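Local coordinates for protein imidazolonepropionase (PDB 2Q09) that hydrolyses the ring carbon-nitrogen bond of imidazolone-5-propanoate to give N-formimidoyl-L-glutamate, the third step of histidine degradation, at residues 92-95 with 96-100; 346-349 with 350-354. All blocks are in the same frame, centred on the assembly; numbering follows the deposited sequence.

The two contacts sit far apart in a single-chain metallo-dependent hydrolase: their centres are about 39 Å apart, and their nearest atoms about 30 Å. Contact 1 runs the length of the short helix 94-99 at the surface, its centre about 31 Å from that of the chain, yet the side chain of Y94 comes within about 8 Å of the bound inhibitor and about 7 Å of the side chain of R81, which lines the inhibitor pocket. Contact 2 is buried, its centre about 10 Å from the chain centre, where helix 343-349 gives way to helix 352-357. Side chain to side chain, A354 is about 9 Å from the iron ligand H72, and V350 about 12 Å from D317.

Contact 1. Residues 92-95 with 96-100; sequences VPYA and EIARK
The ring of Y94 lies over A98 one turn further along the helix. Starting from its CB, CG is carried anti to the backbone N (chi1 179°), which swings the ring along the helix toward the residues that follow. Next out, CD1 meets the branched CB of I97 at 4.1 Å, the two side chains crossing at about a right angle. Further along, CZ sits 4.0 Å from CB of A98, and at the tip the hydroxyl OH of Y94 is 4.3 Å from the same A98 CB. This methyl stands over one face of the ring, displaced toward the rim, a CH-pi contact with CB 4.2 Å from the ring centroid and 17° off its normal. R88 of helix 82-89 also touches the Y94 side chain.

These residues belong to helix 94-99, a short surface helix with P93 at its N-cap position. The carbonyl of P93 takes the N-H of I97 in its own plane at 3.3 Å (P93 O to I97 N), and A98 N reaches Y94 O over 2.7 Å in the next bond. Ahead of the helix, CG1 of V92 rests on the aliphatic part of E96, 4.0 Å from its CG, while L87 touches V92 from helix 82-89. Beyond that apolar stretch, E96 bends at chi2 and its OE2 forms a salt bridge with R99 NH1, though the hydrogen bond within it is weak.

Contact 2. Residues 346-349 with 350-354; sequences AMAG and VTRHA
T351 and V350 both give hydrogen bonds to the carbonyl of M347. M347 O receives the hydroxyl of T351 at 2.8 Å from OG1, and from the opposite face V350 N at 3.1 Å, standing above the carbonyl plane. T351 can deliver its bond because OG1 stands between its backbone N and carbonyl carbon (chi1 53°), turned back over the preceding turn. A348 O is likewise held from opposite faces, by T351 N, again above the plane, and by H353 N; the latter bond is 2.9 Å long and fairly straight, at 157°.

These bonds tie the C-terminal end of helix 343-349 to the start of helix 352-357. T351 is at the N-cap position of the second helix, but its side chain makes no capping bond, OG1 being turned back to M347 O. Both helices belong to the amidohydrolase-family part of the chain, a family of the TIM-barrel clan. With no hydroxyl, a valine in place of T351 would probably leave M347 O with V350 N alone of these two donors and let the tie between the helices slacken.

Apolar contact comes from the SE atom of M347, a selenomethionine, 4.1 Å from V350 CG2, the two side chains meeting at about a right angle. Both also pack on L68 of strand 63-73 and M332 of helix 328-339.

Among the flat groups, the CB of A348 lies over one face of the R352 guanidinium, offset to its rim, and 3.6 Å from CE1 of H353. The guanidinium has a further partner, with NH1 bonded to the carbonyl of L17.

Contact 1. Residues 92-95 with 96-100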
# COMPACT_ATOMS: atom_id res chain seq x y z
N VAL A 92 -16.09 -28.59 3.04
CA VAL A 92 -17.21 -28.30 2.16
C VAL A 92 -16.65 -27.80 0.82
O VAL A 92 -15.82 -26.90 0.79
CB VAL A 92 -18.13 -27.22 2.77
CG1 VAL A 92 -19.31 -26.94 1.84
CG2 VAL A 92 -18.64 -27.68 4.13
N PRO A 93 -17.10 -28.39 -0.29
CA PRO A 93 -16.65 -28.04 -1.65
C PRO A 93 -16.87 -26.56 -1.95
O PRO A 93 -17.90 -26.00 -1.59
CB PRO A 93 -17.52 -28.92 -2.55
CG PRO A 93 -17.88 -30.07 -1.68
CD PRO A 93 -18.15 -29.43 -0.35
N TYR A 94 -15.91 -25.93 -2.62
CA TYR A 94 -16.06 -24.52 -2.96
C TYR A 94 -17.29 -24.30 -3.84
O TYR A 94 -17.92 -23.24 -3.78
CB TYR A 94 -14.82 -23.99 -3.68
CG TYR A 94 -14.96 -22.53 -4.07
CD1 TYR A 94 -15.35 -21.58 -3.12
CD2 TYR A 94 -14.76 -22.11 -5.38
CE1 TYR A 94 -15.53 -20.25 -3.47
CE2 TYR A 94 -14.94 -20.77 -5.74
CZ TYR A 94 -15.32 -19.85 -4.78
OH TYR A 94 -15.51 -18.53 -5.12
N ALA A 95 -17.63 -25.29 -4.65
CA ALA A 95 -18.79 -25.18 -5.53
C ALA A 95 -20.04 -24.90 -4.71
O ALA A 95 -20.86 -24.07 -5.08
CB ALA A 95 -18.97 -26.47 -6.32
N GLU A 96 -20.19 -25.60 -3.59
CA GLU A 96 -21.34 -25.41 -2.72
C GLU A 96 -21.32 -24.02 -2.11
O GLU A 96 -22.35 -23.34 -2.05
CB GLU A 96 -21.35 -26.48 -1.62
CG GLU A 96 -22.46 -26.33 -0.58
CD GLU A 96 -23.86 -26.47 -1.17
OE1 GLU A 96 -24.08 -27.41 -1.97
OE2 GLU A 96 -24.74 -25.65 -0.83
N ILE A 97 -20.15 -23.58 -1.65
CA ILE A 97 -20.00 -22.26 -1.06
C ILE A 97 -20.32 -21.19 -2.09
O ILE A 97 -21.02 -20.22 -1.80
CB ILE A 97 -18.55 -22.06 -0.55
CG1 ILE A 97 -18.33 -22.90 0.71
CG2 ILE A 97 -18.27 -20.59 -0.30
CD1 ILE A 97 -16.88 -23.23 0.97
N ALA A 98 -19.82 -21.38 -3.31
CA ALA A 98 -20.05 -20.43 -4.38
C ALA A 98 -21.50 -20.38 -4.84
O ALA A 98 -22.08 -19.31 -4.96
CB ALA A 98 -19.14 -20.75 -5.56
N ARG A 99 -22.11 -21.54 -5.08
CA ARG A 99 -23.50 -21.56 -5.53
C ARG A 99 -24.41 -20.83 -4.55
O ARG A 99 -25.44 -20.30 -4.93
CB ARG A 99 -23.99 -23.00 -5.80
CG ARG A 99 -23.80 -24.01 -4.68
CD ARG A 99 -24.26 -25.41 -5.10
NE ARG A 99 -25.70 -25.49 -5.32
CZ ARG A 99 -26.61 -25.34 -4.36
NH1 ARG A 99 -26.24 -25.12 -3.12
NH2 ARG A 99 -27.90 -25.41 -4.66
N LYS A 100 -24.02 -20.81 -3.28
CA LYS A 100 -24.80 -20.11 -2.26
C LYS A 100 -24.33 -18.66 -2.15
O LYS A 100 -24.61 -17.99 -1.17
CB LYS A 100 -24.68 -20.80 -0.90
CG LYS A 100 -25.25 -22.22 -0.82
CD LYS A 100 -26.78 -22.25 -0.94
CE LYS A 100 -27.47 -21.58 0.25
NZ LYS A 100 -28.94 -21.77 0.24

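Contact 2. Residues 346-349 with 350-354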
# COMPACT_ATOMS: atom_id res chain seq x y z
N ALA A 346 13.23 -5.07 3.08
CA ALA A 346 11.86 -4.93 3.56
C ALA A 346 11.60 -3.50 4.02
O ALA A 346 10.56 -2.93 3.74
CB ALA A 346 11.60 -5.92 4.71
N MSE A 347 12.56 -2.92 4.74
CA MSE A 347 12.42 -1.55 5.23
C MSE A 347 12.34 -0.56 4.06
O MSE A 347 11.48 0.32 4.03
CB MSE A 347 13.59 -1.19 6.17
CG MSE A 347 13.46 0.17 6.82
SE MSE A 347 11.82 0.33 7.86
CE MSE A 347 12.21 2.07 8.69
N ALA A 348 13.22 -0.72 3.08
CA ALA A 348 13.18 0.15 1.91
C ALA A 348 11.85 -0.11 1.21
O ALA A 348 11.27 0.78 0.59
CB ALA A 348 14.33 -0.15 0.97
N GLY A 349 11.37 -1.36 1.34
CA GLY A 349 10.12 -1.74 0.72
C GLY A 349 8.90 -1.02 1.28
O GLY A 349 7.89 -0.89 0.58
N VAL A 350 8.97 -0.56 2.52
CA VAL A 350 7.84 0.15 3.13
C VAL A 350 8.12 1.64 3.32
O VAL A 350 7.37 2.34 4.00
CB VAL A 350 7.44 -0.47 4.49
CG1 VAL A 350 7.06 -1.95 4.28
CG2 VAL A 350 8.57 -0.33 5.50
N THR A 351 9.22 2.11 2.73
CA THR A 351 9.55 3.52 2.81
C THR A 351 9.81 4.06 1.41
O THR A 351 8.87 4.41 0.69
CB THR A 351 10.80 3.80 3.70
OG1 THR A 351 11.90 2.98 3.28
CG2 THR A 351 10.47 3.49 5.17
N ARG A 352 11.08 4.09 1.03
CA ARG A 352 11.54 4.57 -0.27
C ARG A 352 10.75 4.01 -1.46
O ARG A 352 10.20 4.76 -2.27
CB ARG A 352 13.02 4.21 -0.42
CG ARG A 352 13.79 5.10 -1.35
CD ARG A 352 15.28 5.07 -1.03
NE ARG A 352 15.92 3.81 -1.39
CZ ARG A 352 16.63 3.07 -0.54
NH1 ARG A 352 16.79 3.47 0.72
NH2 ARG A 352 17.20 1.94 -0.94
N HIS A 353 10.71 2.68 -1.57
CA HIS A 353 10.03 2.04 -2.68
C HIS A 353 8.52 2.14 -2.61
O HIS A 353 7.85 2.24 -3.64
CB HIS A 353 10.50 0.59 -2.76
CG HIS A 353 11.99 0.47 -2.88
ND1 HIS A 353 12.71 -0.60 -2.38
CD2 HIS A 353 12.91 1.31 -3.43
CE1 HIS A 353 14.00 -0.41 -2.60
NE2 HIS A 353 14.14 0.74 -3.24
N ALA A 354 7.97 2.12 -1.40
CA ALA A 354 6.53 2.24 -1.22
C ALA A 354 6.11 3.64 -1.64
O ALA A 354 5.06 3.82 -2.27
CB ALA A 354 6.15 2.00 0.25